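PDB 3JW4: transcriptional regulator, MarR/EmrR family from Clostridium acetobutylicum, which probably binds DNA as a dimeric winged-helix transcription factor of the MarR family, regulating gene expression. Local coordinates for residues A32-L37 / N115-E120; S41-M46 / T75-G80; R45-I50 / A109-F114; S56-K61 / K99-L104. All blocks are in the same frame, centred on the assembly; numbering follows the deposited sequence. Where two conformers were deposited one is given.

Interaction 1: residues A32-L37 / N115-E120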
loop_
_atom_site.group_PDB
_atom_site.type_symbol
_atom_site.label_atom_id
_atom_site.label_comp_id
_atom_site.label_asym_id
_atom_site.label_seq_id
_atom_site.Cartn_x
_atom_site.Cartn_y
_atom_site.Cartn_z
ATOM N N ALA B 32 13.439 4.909 1.725
ATOM C CA ALA B 32 14.628 5.395 2.427
ATOM C C ALA B 32 15.780 5.709 1.470
ATOM O O ALA B 32 16.421 6.757 1.598
ATOM C CB ALA B 32 15.073 4.407 3.514
ATOM N N ARG B 33 16.019 4.834 0.496
ATOM C CA ARG B 33 17.082 5.043 -0.500
ATOM C C ARG B 33 16.795 6.213 -1.482
ATOM O O ARG B 33 17.706 6.823 -2.069
ATOM C CB ARG B 33 17.327 3.744 -1.267
ATOM C CG ARG B 33 18.779 3.273 -1.167
ATOM C CD ARG B 33 18.987 1.892 -1.789
ATOM N NE ARG B 33 19.949 1.928 -2.894
ATOM C CZ ARG B 33 20.289 0.877 -3.634
ATOM N NH1 ARG B 33 21.163 1.034 -4.621
ATOM N NH2 ARG B 33 19.773 -0.330 -3.392
ATOM N N LEU B 34 15.517 6.518 -1.650
ATOM C CA LEU B 34 15.096 7.612 -2.497
ATOM C C LEU B 34 15.108 8.931 -1.724
ATOM O O LEU B 34 15.500 9.974 -2.273
ATOM C CB LEU B 34 13.691 7.346 -3.016
ATOM C CG LEU B 34 13.571 6.161 -3.961
ATOM C CD1 LEU B 34 12.092 5.757 -4.057
ATOM C CD2 LEU B 34 14.177 6.492 -5.311
ATOM N N ALA B 35 14.640 8.869 -0.472
ATOM C CA ALA B 35 14.491 10.037 0.415
ATOM C C ALA B 35 15.813 10.757 0.607
ATOM O O ALA B 35 15.844 11.990 0.734
ATOM C CB ALA B 35 13.926 9.615 1.794
ATOM N N GLU B 36 16.901 9.991 0.619
ATOM C CA GLU B 36 18.240 10.576 0.697
ATOM C C GLU B 36 18.501 11.496 -0.499
ATOM O O GLU B 36 19.208 12.495 -0.380
ATOM C CB GLU B 36 19.332 9.489 0.837
ATOM C CG GLU B 36 19.984 9.430 2.211
ATOM C CD GLU B 36 19.099 8.833 3.302
ATOM O OE1 GLU B 36 18.673 7.655 3.154
ATOM O OE2 GLU B 36 18.854 9.526 4.317
ATOM N N LEU B 37 17.884 11.186 -1.625
ATOM C CA LEU B 37 18.029 12.001 -2.846
ATOM C C LEU B 37 16.921 13.027 -3.023
ATOM O O LEU B 37 16.712 13.516 -4.124
ATOM C CB LEU B 37 18.052 11.104 -4.083
ATOM C CG LEU B 37 18.932 9.863 -3.987
ATOM C CD1 LEU B 37 18.808 9.088 -5.332
ATOM C CD2 LEU B 37 20.360 10.257 -3.650
ATOM N N ASN B 115 15.415 3.632 -11.432
ATOM C CA ASN B 115 15.316 2.252 -11.886
ATOM C C ASN B 115 16.289 1.316 -11.195
ATOM O O ASN B 115 15.898 0.220 -10.808
ATOM C CB ASN B 115 15.469 2.147 -13.405
ATOM C CG ASN B 115 14.250 2.680 -14.141
ATOM O OD1 ASN B 115 13.279 3.109 -13.512
ATOM N ND2 ASN B 115 14.305 2.685 -15.468
ATOM N N ASN B 116 17.533 1.740 -11.006
ATOM C CA ASN B 116 18.490 0.875 -10.312
ATOM C C ASN B 116 18.083 0.582 -8.866
ATOM O O ASN B 116 18.261 -0.532 -8.401
ATOM C CB ASN B 116 19.901 1.441 -10.356
ATOM C CG ASN B 116 20.413 1.577 -11.779
ATOM O OD1 ASN B 116 20.062 0.784 -12.645
ATOM N ND2 ASN B 116 21.191 2.610 -12.035
ATOM N N ILE B 117 17.526 1.569 -8.172
ATOM C CA ILE B 117 17.070 1.351 -6.818
ATOM C C ILE B 117 15.952 0.301 -6.822
ATOM O O ILE B 117 16.017 -0.681 -6.075
ATOM C CB ILE B 117 16.639 2.662 -6.158
ATOM C CG1 ILE B 117 17.872 3.568 -5.959
ATOM C CG2 ILE B 117 15.993 2.390 -4.817
ATOM C CD1 ILE B 117 17.557 4.887 -5.272
ATOM N N PHE B 118 14.985 0.463 -7.717
ATOM C CA PHE B 118 13.867 -0.485 -7.824
ATOM C C PHE B 118 14.337 -1.887 -8.204
ATOM O O PHE B 118 13.779 -2.887 -7.740
ATOM C CB PHE B 118 12.809 -0.008 -8.827
ATOM C CG PHE B 118 12.135 1.319 -8.463
ATOM C CD1 PHE B 118 11.784 1.618 -7.164
ATOM C CD2 PHE B 118 11.802 2.234 -9.469
ATOM C CE1 PHE B 118 11.132 2.823 -6.853
ATOM C CE2 PHE B 118 11.165 3.454 -9.177
ATOM C CZ PHE B 118 10.819 3.744 -7.860
ATOM N N LEU B 119 15.361 -1.967 -9.042
ATOM C CA LEU B 119 15.899 -3.250 -9.448
ATOM C C LEU B 119 16.644 -3.986 -8.300
ATOM O O LEU B 119 16.555 -5.227 -8.197
ATOM C CB LEU B 119 16.820 -3.081 -10.635
ATOM C CG LEU B 119 16.978 -4.341 -11.480
ATOM C CD1 LEU B 119 15.737 -4.531 -12.394
ATOM C CD2 LEU B 119 18.280 -4.281 -12.286
ATOM N N GLU B 120 17.359 -3.247 -7.442
ATOM C CA GLU B 120 18.018 -3.879 -6.296
ATOM C C GLU B 120 16.961 -4.374 -5.295
ATOM O O GLU B 120 17.128 -5.427 -4.706
ATOM C CB GLU B 120 19.021 -2.956 -5.599
ATOM C CG GLU B 120 20.083 -2.312 -6.547
ATOM C CD GLU B 120 21.460 -2.082 -5.892
ATOM O OE1 GLU B 120 21.533 -2.044 -4.631
ATOM O OE2 GLU B 120 22.465 -1.935 -6.649
#
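R33 reaches across I117 to grip E120. Its side chain lies antiparallel to that of I117, with CB 4.0 Å from I117 CG2 and CG1 of the isoleucine under one face of the guanidinium. The chain bends at chi3 (120°), which brings NE to 4.0 Å from I117 CG1. Beyond the bend, NH2 donates to E120 OE1 at 2.8 Å, and NH1 adds a weak bond to the same oxygen at 3.1 Å. The guanidinium and carboxylate planes stand 71° apart, and NH2 meets OE1 from 45° above the carboxylate plane, so this is a one-oxygen salt bridge. Behind it, I117 CG1 stands beside its own backbone N and extends CD1 toward the end of helix 14-35, where it touches L34 CD2 (3.7 Å) and R33 O. The other L34 methyl, CD1, meets F118 CE1 obliquely at 4.2 Å; F118 also packs on T13 of the second subunit and forms a cation-pi pair with R45. The contact thus fastens helix 14-35 to helix 105-126 beside the dimer interface. Charge lies on the exposed side and hydrocarbon beneath, which suggests that burial of I117 and L34 contributes more than the exposed ion pair.

Interaction 2: residues S41-M46 / T75-G80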
loop_
_atom_site.group_PDB
_atom_site.type_symbol
_atom_site.label_atom_id
_atom_site.label_comp_id
_atom_site.label_asym_id
_atom_site.label_seq_id
_atom_site.Cartn_x
_atom_site.Cartn_y
_atom_site.Cartn_z
ATOM N N SER B 41 9.006 7.712 -4.611
ATOM C CA SER B 41 8.732 6.697 -5.612
ATOM C C SER B 41 7.682 7.129 -6.666
ATOM O O SER B 41 7.732 6.679 -7.826
ATOM C CB SER B 41 8.303 5.401 -4.930
ATOM O OG SER B 41 7.081 5.607 -4.286
ATOM N N GLN B 42 6.753 7.984 -6.257
ATOM C CA GLN B 42 5.733 8.475 -7.166
ATOM C C GLN B 42 6.355 9.387 -8.260
ATOM O O GLN B 42 6.028 9.242 -9.446
ATOM C CB GLN B 42 4.599 9.153 -6.388
ATOM C CG GLN B 42 3.717 10.087 -7.207
ATOM C CD GLN B 42 2.253 10.155 -6.719
ATOM O OE1 GLN B 42 1.964 10.185 -5.498
ATOM N NE2 GLN B 42 1.319 10.175 -7.693
ATOM N N GLN B 43 7.260 10.272 -7.870
ATOM C CA GLN B 43 8.019 11.073 -8.830
ATOM C C GLN B 43 8.799 10.206 -9.788
ATOM O O GLN B 43 8.828 10.483 -10.961
ATOM C CB GLN B 43 9.048 11.960 -8.167
ATOM C CG GLN B 43 8.483 13.032 -7.343
ATOM C CD GLN B 43 9.560 13.639 -6.462
ATOM O OE1 GLN B 43 10.516 12.959 -6.077
ATOM N NE2 GLN B 43 9.429 14.905 -6.177
ATOM N N GLY B 44 9.444 9.175 -9.257
ATOM C CA GLY B 44 10.213 8.225 -10.062
ATOM C C GLY B 44 9.383 7.486 -11.081
ATOM O O GLY B 44 9.753 7.413 -12.243
ATOM N N ARG B 45 8.263 6.932 -10.633
ATOM C CA ARG B 45 7.268 6.338 -11.515
ATOM C C ARG B 45 6.765 7.299 -12.607
ATOM O O ARG B 45 6.625 6.919 -13.774
ATOM C CB ARG B 45 6.067 5.864 -10.675
ATOM C CG ARG B 45 6.014 4.404 -10.405
ATOM C CD ARG B 45 7.128 3.839 -9.530
ATOM N NE ARG B 45 7.647 2.619 -10.175
ATOM C CZ ARG B 45 8.058 1.507 -9.566
ATOM N NH1 ARG B 45 8.501 0.502 -10.319
ATOM N NH2 ARG B 45 8.031 1.380 -8.241
HETATM N N MSE B 46 6.471 8.532 -12.215
HETATM C CA MSE B 46 5.998 9.541 -13.160
HETATM C C MSE B 46 7.068 9.843 -14.209
HETATM O O MSE B 46 6.786 9.791 -15.408
HETATM C CB MSE B 46 5.603 10.837 -12.442
HETATM C CG MSE B 46 5.305 11.980 -13.390
HETATM SE SE MSE B 46 4.128 13.307 -12.628
HETATM C CE MSE B 46 2.662 12.129 -12.288
ATOM N N THR B 75 -0.211 18.208 -10.621
ATOM C CA THR B 75 0.210 19.521 -11.109
ATOM C C THR B 75 1.434 19.955 -10.340
ATOM O O THR B 75 2.421 20.378 -10.929
ATOM C CB THR B 75 -0.878 20.601 -10.932
ATOM O OG1 THR B 75 -2.081 20.156 -11.571
ATOM C CG2 THR B 75 -0.417 21.900 -11.546
ATOM N N SER B 76 1.386 19.826 -9.024
ATOM C CA SER B 76 2.524 20.213 -8.198
ATOM C C SER B 76 3.764 19.375 -8.509
ATOM O O SER B 76 4.890 19.879 -8.569
ATOM C CB SER B 76 2.201 20.072 -6.707
ATOM O OG SER B 76 3.290 20.604 -5.952
HETATM N N MSE B 77 3.555 18.081 -8.706
HETATM C CA MSE B 77 4.699 17.201 -8.914
HETATM C C MSE B 77 5.351 17.506 -10.272
HETATM O O MSE B 77 6.559 17.556 -10.352
HETATM C CB MSE B 77 4.269 15.749 -8.801
HETATM C CG MSE B 77 5.359 14.721 -9.114
HETATM SE SE MSE B 77 4.595 12.908 -9.070
HETATM C CE MSE B 77 3.060 13.197 -7.901
ATOM N N LEU B 78 4.542 17.759 -11.308
ATOM C CA LEU B 78 5.069 18.152 -12.612
ATOM C C LEU B 78 5.775 19.487 -12.573
ATOM O O LEU B 78 6.837 19.652 -13.184
ATOM C CB LEU B 78 3.965 18.206 -13.695
ATOM C CG LEU B 78 3.406 16.866 -14.157
ATOM C CD1 LEU B 78 2.223 17.077 -15.089
ATOM C CD2 LEU B 78 4.487 16.008 -14.895
ATOM N N GLN B 79 5.192 20.460 -11.893
ATOM C CA GLN B 79 5.861 21.770 -11.768
ATOM C C GLN B 79 7.220 21.588 -11.078
ATOM O O GLN B 79 8.190 22.268 -11.418
ATOM C CB GLN B 79 5.011 22.781 -11.011
ATOM C CG GLN B 79 3.924 23.475 -11.867
ATOM C CD GLN B 79 3.045 24.392 -11.064
ATOM O OE1 GLN B 79 1.935 23.998 -10.660
ATOM N NE2 GLN B 79 3.536 25.616 -10.756
ATOM N N GLY B 80 7.269 20.686 -10.109
ATOM C CA GLY B 80 8.507 20.438 -9.338
ATOM C C GLY B 80 9.586 19.836 -10.230
ATOM O O GLY B 80 10.685 20.354 -10.307
HETATM O O HOH W 1 8.049 16.809 -8.325
#
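The carbonyl oxygen of M77 accepts from a water at 2.6 Å, and this water in turn accepts a hydrogen bond from Q43 NE2 at 3.2 Å, bridging the two helices on one flank. The other end of the Q43 amide, OE1, is held by the backbone N of N40, which fixes the amide's orientation. M77, a selenomethionine like M46, gives the largest share of the buried surface. Its CG is anti to the backbone N (chi1 175°), carrying the chain outward to helix 41-53, before a turn at chi3 (-24°), well off a staggered value, places CE against Q42. There CE lies 3.3 Å from Q42 CG and close to the amide carbon and nitrogen, the two chains crossing at about a right angle. By its place in the winged-helix fold, helix 74-83 is probably the DNA-recognition helix, as in other MarR proteins, and helix 41-53 crosses it at -73° with the segment axes 11.0 Å apart. On the inner side M46 SE approaches M77 SE at 3.6 Å and L78 CD2 at 3.5 Å; M46 was modelled in two conformers, so these two distances describe one of them. L78 continues inward to L63 of helix 60-64 and I87 of strand 87-90.

Interaction 3: residues R45-I50 / A109-F114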
loop_
_atom_site.group_PDB
_atom_site.type_symbol
_atom_site.label_atom_id
_atom_site.label_comp_id
_atom_site.label_asym_id
_atom_site.label_seq_id
_atom_site.Cartn_x
_atom_site.Cartn_y
_atom_site.Cartn_z
ATOM N N ARG B 45 8.263 6.932 -10.633
ATOM C CA ARG B 45 7.268 6.338 -11.515
ATOM C C ARG B 45 6.765 7.299 -12.607
ATOM O O ARG B 45 6.625 6.919 -13.774
ATOM C CB ARG B 45 6.067 5.864 -10.675
ATOM C CG ARG B 45 6.014 4.404 -10.405
ATOM C CD ARG B 45 7.128 3.839 -9.530
ATOM N NE ARG B 45 7.647 2.619 -10.175
ATOM C CZ ARG B 45 8.058 1.507 -9.566
ATOM N NH1 ARG B 45 8.501 0.502 -10.319
ATOM N NH2 ARG B 45 8.031 1.380 -8.241
HETATM N N MSE B 46 6.471 8.532 -12.215
HETATM C CA MSE B 46 5.998 9.541 -13.160
HETATM C C MSE B 46 7.068 9.843 -14.209
HETATM O O MSE B 46 6.786 9.791 -15.408
HETATM C CB MSE B 46 5.603 10.837 -12.442
HETATM C CG MSE B 46 5.305 11.980 -13.390
HETATM SE SE MSE B 46 4.128 13.307 -12.628
HETATM C CE MSE B 46 2.662 12.129 -12.288
ATOM N N ILE B 47 8.282 10.144 -13.775
ATOM C CA ILE B 47 9.364 10.422 -14.728
ATOM C C ILE B 47 9.614 9.226 -15.665
ATOM O O ILE B 47 9.803 9.411 -16.851
ATOM C CB ILE B 47 10.697 10.744 -14.078
ATOM C CG1 ILE B 47 10.629 11.935 -13.190
ATOM C CG2 ILE B 47 11.716 11.210 -15.158
ATOM C CD1 ILE B 47 11.968 12.208 -12.537
ATOM N N GLY B 48 9.681 8.018 -15.099
ATOM C CA GLY B 48 9.807 6.794 -15.881
ATOM C C GLY B 48 8.724 6.662 -16.948
ATOM O O GLY B 48 9.008 6.328 -18.085
ATOM N N TYR B 49 7.477 6.898 -16.570
ATOM C CA TYR B 49 6.351 6.777 -17.493
ATOM C C TYR B 49 6.535 7.804 -18.612
ATOM O O TYR B 49 6.358 7.503 -19.791
ATOM C CB TYR B 49 5.013 7.020 -16.757
ATOM C CG TYR B 49 3.814 6.861 -17.659
ATOM C CD1 TYR B 49 3.324 5.581 -17.971
ATOM C CD2 TYR B 49 3.228 7.958 -18.276
ATOM C CE1 TYR B 49 2.246 5.405 -18.849
ATOM C CE2 TYR B 49 2.131 7.794 -19.171
ATOM C CZ TYR B 49 1.654 6.514 -19.441
ATOM O OH TYR B 49 0.591 6.326 -20.288
ATOM N N ILE B 50 6.934 9.019 -18.249
ATOM C CA ILE B 50 7.147 10.037 -19.248
ATOM C C ILE B 50 8.275 9.618 -20.190
ATOM O O ILE B 50 8.113 9.647 -21.394
ATOM C CB ILE B 50 7.452 11.406 -18.665
ATOM C CG1 ILE B 50 6.304 11.941 -17.811
ATOM C CG2 ILE B 50 7.738 12.376 -19.770
ATOM C CD1 ILE B 50 6.719 13.112 -16.926
ATOM N N ALA B 109 18.981 10.800 -16.853
ATOM C CA ALA B 109 19.974 10.302 -15.882
ATOM C C ALA B 109 19.302 9.912 -14.550
ATOM O O ALA B 109 19.591 8.853 -13.994
ATOM C CB ALA B 109 21.111 11.350 -15.647
ATOM N N LEU B 110 18.365 10.727 -14.075
ATOM C CA LEU B 110 17.629 10.439 -12.839
ATOM C C LEU B 110 16.710 9.191 -12.938
ATOM O O LEU B 110 16.607 8.441 -11.975
ATOM C CB LEU B 110 16.790 11.647 -12.452
ATOM C CG LEU B 110 16.026 11.709 -11.132
ATOM C CD1 LEU B 110 16.904 12.144 -10.045
ATOM C CD2 LEU B 110 14.832 12.671 -11.274
ATOM N N VAL B 111 16.051 8.990 -14.086
ATOM C CA VAL B 111 15.244 7.801 -14.326
ATOM C C VAL B 111 16.103 6.560 -14.073
ATOM O O VAL B 111 15.679 5.615 -13.442
ATOM C CB VAL B 111 14.730 7.751 -15.786
ATOM C CG1 VAL B 111 14.460 6.295 -16.217
ATOM C CG2 VAL B 111 13.472 8.606 -15.957
ATOM N N GLU B 112 17.338 6.593 -14.549
ATOM C CA GLU B 112 18.193 5.441 -14.446
ATOM C C GLU B 112 18.560 5.158 -12.991
ATOM O O GLU B 112 18.533 4.006 -12.576
ATOM C CB GLU B 112 19.447 5.577 -15.321
ATOM C CG GLU B 112 20.134 4.225 -15.511
ATOM C CD GLU B 112 21.493 4.327 -16.162
ATOM O OE1 GLU B 112 21.769 5.312 -16.912
ATOM O OE2 GLU B 112 22.294 3.407 -15.897
ATOM N N GLU B 113 18.869 6.187 -12.211
ATOM C CA GLU B 113 19.149 5.980 -10.796
ATOM C C GLU B 113 17.899 5.452 -10.063
ATOM O O GLU B 113 18.048 4.534 -9.297
ATOM C CB GLU B 113 19.707 7.230 -10.096
ATOM C CG GLU B 113 21.090 7.718 -10.616
ATOM C CD GLU B 113 22.307 6.964 -10.029
ATOM O OE1 GLU B 113 22.127 5.948 -9.307
ATOM O OE2 GLU B 113 23.461 7.388 -10.307
ATOM N N PHE B 114 16.701 5.996 -10.347
ATOM C CA PHE B 114 15.433 5.455 -9.833
ATOM C C PHE B 114 15.360 3.960 -10.145
ATOM O O PHE B 114 15.256 3.146 -9.254
ATOM C CB PHE B 114 14.174 6.114 -10.454
ATOM C CG PHE B 114 13.645 7.318 -9.707
ATOM C CD1 PHE B 114 13.064 7.184 -8.447
ATOM C CD2 PHE B 114 13.666 8.594 -10.306
ATOM C CE1 PHE B 114 12.555 8.299 -7.777
ATOM C CE2 PHE B 114 13.157 9.733 -9.640
ATOM C CZ PHE B 114 12.603 9.588 -8.369
#
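The ring of F114 is the flat group of this contact, and I47 comes to it obliquely: CD1 of the isoleucine lies 4.0 Å from F114 CE2, the two side chains crossing at about a right angle. The same methyl also meets CD2 of L110, though the modelled separation there is too short to be taken literally. The CG1-CD1 branch of I47 points to the side of helix 105-126 that carries L110 and F114. Its CG1 stands beside the backbone N (chi1 -59°), which leaves CG2 on the other side of CB to face V111. I47 CG2 and V111 CG2 touch at a modelled 3.2 Å, probably somewhat too short, and the side chains run past each other in opposite directions. G48 has no side chain, and its backbone N lies 3.9 Å from V111 CG2; the CA atoms of G48 and V111 are only 5.7 Å apart. The helix segments cross at -122° with their axes 9.5 Å apart. The contact is wholly apolar and sits deep in the chain: L39 touches both L110 and F114, while I47 also touches L81 of helix 74-83 and V103 of strand 100-103, bringing helix 105-126 against the presumed DNA-binding lobe.

Interaction 4: residues S56-K61 / K99-L104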
loop_
_atom_site.group_PDB
_atom_site.type_symbol
_atom_site.label_atom_id
_atom_site.label_comp_id
_atom_site.label_asym_id
_atom_site.label_seq_id
_atom_site.Cartn_x
_atom_site.Cartn_y
_atom_site.Cartn_z
ATOM N N SER B 56 5.220 8.984 -28.021
ATOM C CA SER B 56 3.780 8.836 -28.289
ATOM C C SER B 56 2.977 10.120 -28.104
ATOM O O SER B 56 1.833 10.234 -28.607
ATOM C CB SER B 56 3.169 7.856 -27.293
ATOM O OG SER B 56 3.533 6.553 -27.643
ATOM N N GLY B 57 3.533 11.060 -27.341
ATOM C CA GLY B 57 2.891 12.327 -27.067
ATOM C C GLY B 57 2.162 12.236 -25.737
ATOM O O GLY B 57 1.121 11.622 -25.662
ATOM N N ILE B 58 2.719 12.834 -24.689
ATOM C CA ILE B 58 2.095 12.787 -23.367
ATOM C C ILE B 58 1.629 14.186 -23.009
ATOM O O ILE B 58 2.428 15.122 -23.057
ATOM C CB ILE B 58 3.113 12.348 -22.301
ATOM C CG1 ILE B 58 3.504 10.893 -22.493
ATOM C CG2 ILE B 58 2.540 12.499 -20.883
ATOM C CD1 ILE B 58 4.781 10.621 -21.793
ATOM N N ILE B 59 0.353 14.344 -22.666
ATOM C CA ILE B 59 -0.122 15.614 -22.085
ATOM C C ILE B 59 -0.489 15.454 -20.606
ATOM O O ILE B 59 -0.576 14.342 -20.088
ATOM C CB ILE B 59 -1.290 16.239 -22.893
ATOM C CG1 ILE B 59 -2.557 15.387 -22.795
ATOM C CG2 ILE B 59 -0.881 16.449 -24.353
ATOM C CD1 ILE B 59 -3.767 16.035 -23.435
ATOM N N GLN B 60 -0.673 16.570 -19.907
ATOM C CA GLN B 60 -0.915 16.481 -18.461
ATOM C C GLN B 60 -2.119 15.598 -18.151
ATOM O O GLN B 60 -2.070 14.794 -17.219
ATOM C CB GLN B 60 -1.057 17.858 -17.807
ATOM C CG GLN B 60 -1.257 17.755 -16.285
ATOM C CD GLN B 60 -1.188 19.081 -15.575
ATOM O OE1 GLN B 60 -0.378 19.944 -15.923
ATOM N NE2 GLN B 60 -2.022 19.245 -14.548
ATOM N N LYS B 61 -3.179 15.722 -18.953
ATOM C CA LYS B 61 -4.352 14.842 -18.849
ATOM C C LYS B 61 -4.023 13.338 -18.752
ATOM O O LYS B 61 -4.604 12.645 -17.925
ATOM C CB LYS B 61 -5.321 15.080 -20.025
ATOM C CG LYS B 61 -6.432 16.106 -19.764
ATOM C CD LYS B 61 -6.789 16.961 -21.011
ATOM C CE LYS B 61 -7.232 16.133 -22.231
ATOM N NZ LYS B 61 -8.544 15.461 -22.044
ATOM N N LYS B 99 0.581 21.163 -25.197
ATOM C CA LYS B 99 2.007 20.844 -25.123
ATOM C C LYS B 99 2.268 19.399 -24.694
ATOM O O LYS B 99 1.518 18.839 -23.902
ATOM C CB LYS B 99 2.706 21.785 -24.153
ATOM C CG LYS B 99 2.873 23.191 -24.697
ATOM C CD LYS B 99 3.443 24.086 -23.616
ATOM C CE LYS B 99 3.698 25.489 -24.114
ATOM N NZ LYS B 99 4.274 26.300 -23.020
ATOM N N ASN B 100 3.344 18.812 -25.216
ATOM C CA ASN B 100 3.743 17.437 -24.876
ATOM C C ASN B 100 4.858 17.505 -23.836
ATOM O O ASN B 100 5.723 18.388 -23.903
ATOM C CB ASN B 100 4.264 16.685 -26.110
ATOM C CG ASN B 100 3.151 16.223 -27.084
ATOM O OD1 ASN B 100 3.389 16.173 -28.257
ATOM N ND2 ASN B 100 1.977 15.867 -26.586
ATOM N N ILE B 101 4.884 16.534 -22.932
ATOM C CA ILE B 101 5.839 16.504 -21.845
ATOM C C ILE B 101 6.995 15.548 -22.231
ATOM O O ILE B 101 6.752 14.409 -22.712
ATOM C CB ILE B 101 5.129 16.071 -20.525
ATOM C CG1 ILE B 101 3.956 17.028 -20.215
ATOM C CG2 ILE B 101 6.114 15.996 -19.378
ATOM C CD1 ILE B 101 2.997 16.516 -19.186
ATOM N N TYR B 102 8.228 16.027 -22.097
ATOM C CA TYR B 102 9.407 15.217 -22.367
ATOM C C TYR B 102 10.375 15.265 -21.203
ATOM O O TYR B 102 10.394 16.217 -20.469
ATOM C CB TYR B 102 10.123 15.719 -23.607
ATOM C CG TYR B 102 9.327 15.547 -24.866
ATOM C CD1 TYR B 102 8.389 16.498 -25.238
ATOM C CD2 TYR B 102 9.502 14.444 -25.676
ATOM C CE1 TYR B 102 7.656 16.358 -26.404
ATOM C CE2 TYR B 102 8.745 14.285 -26.848
ATOM C CZ TYR B 102 7.831 15.256 -27.191
ATOM O OH TYR B 102 7.080 15.155 -28.333
ATOM N N VAL B 103 11.164 14.217 -21.040
ATOM C CA VAL B 103 12.241 14.216 -20.082
ATOM C C VAL B 103 13.439 14.970 -20.683
ATOM O O VAL B 103 13.722 14.923 -21.868
ATOM C CB VAL B 103 12.573 12.781 -19.670
ATOM C CG1 VAL B 103 13.638 12.736 -18.677
ATOM C CG2 VAL B 103 11.301 12.157 -19.017
ATOM N N LEU B 104 14.089 15.769 -19.872
ATOM C CA LEU B 104 15.341 16.384 -20.323
ATOM C C LEU B 104 16.504 15.429 -19.978
ATOM O O LEU B 104 16.311 14.533 -19.178
ATOM C CB LEU B 104 15.485 17.723 -19.607
ATOM C CG LEU B 104 14.600 18.851 -20.110
ATOM C CD1 LEU B 104 14.555 20.044 -19.090
ATOM C CD2 LEU B 104 15.096 19.324 -21.474
HETATM O O HOH W 2 5.256 13.743 -24.943
#
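I101 and I58 bury the most surface here, with N100 next, and a backbone bond ties the first two: I101 N donates to I58 O at 2.8 Å. The same carbonyl oxygen also receives a CA-H contact from N100 CA at 3.2 Å. Pairing does not continue directly; a water takes the hydrogen of I58 N at 2.7 Å and donates to I101 O at 2.8 Å, standing in for a second rung. CG1 of I101 lies beside the backbone N (chi1 -57°), and CD1 ends 3.7 Å from Q60 N, packed on the first turn of helix 60-64; CG2 of I58 is 4.4 Å from that CD1. In the winged-helix fold, strand 100-103 is the returning strand of the wing hairpin, bonded to strand 87-90, and the segment around I58 runs where relatives place a short third strand of this sheet. N100 turns its amide back toward the loop, ND2 lying 3.7 Å from G57 CA, where glycine takes a positive phi, and 3.7 Å from I59 CG2. That same CG2 also lies against K99 O, while the backbone N of I59 bonds D62 OD2 at the start of helix 60-64. I58 and I101 both also touch L63 of that helix.

Overall arrangement
Interactions 1 and 3 lie along helix 105-126, about 11 Å apart centre to centre, and L34 CD2 touches F114 CD1 between them. Interaction 2 shares helix 41-53 with interaction 3; there F114 CZ packs on the CA of G44, so the same helix meets helix 105-126 and the probable recognition helix 74-83. R45 joins this region to interaction 1, its NH2 3.7 Å from F118 CZ. Interaction 4, at the wing, is about 24 Å from interaction 1 between centres, but it touches interaction 2 through L78 CD1 and I101 CD1 (4.2 Å) and interaction 3 through I50 CG2 and V103 CG2 (3.6 Å). Packing thus runs continuously from near the dimer interface to the presumed DNA-binding elements.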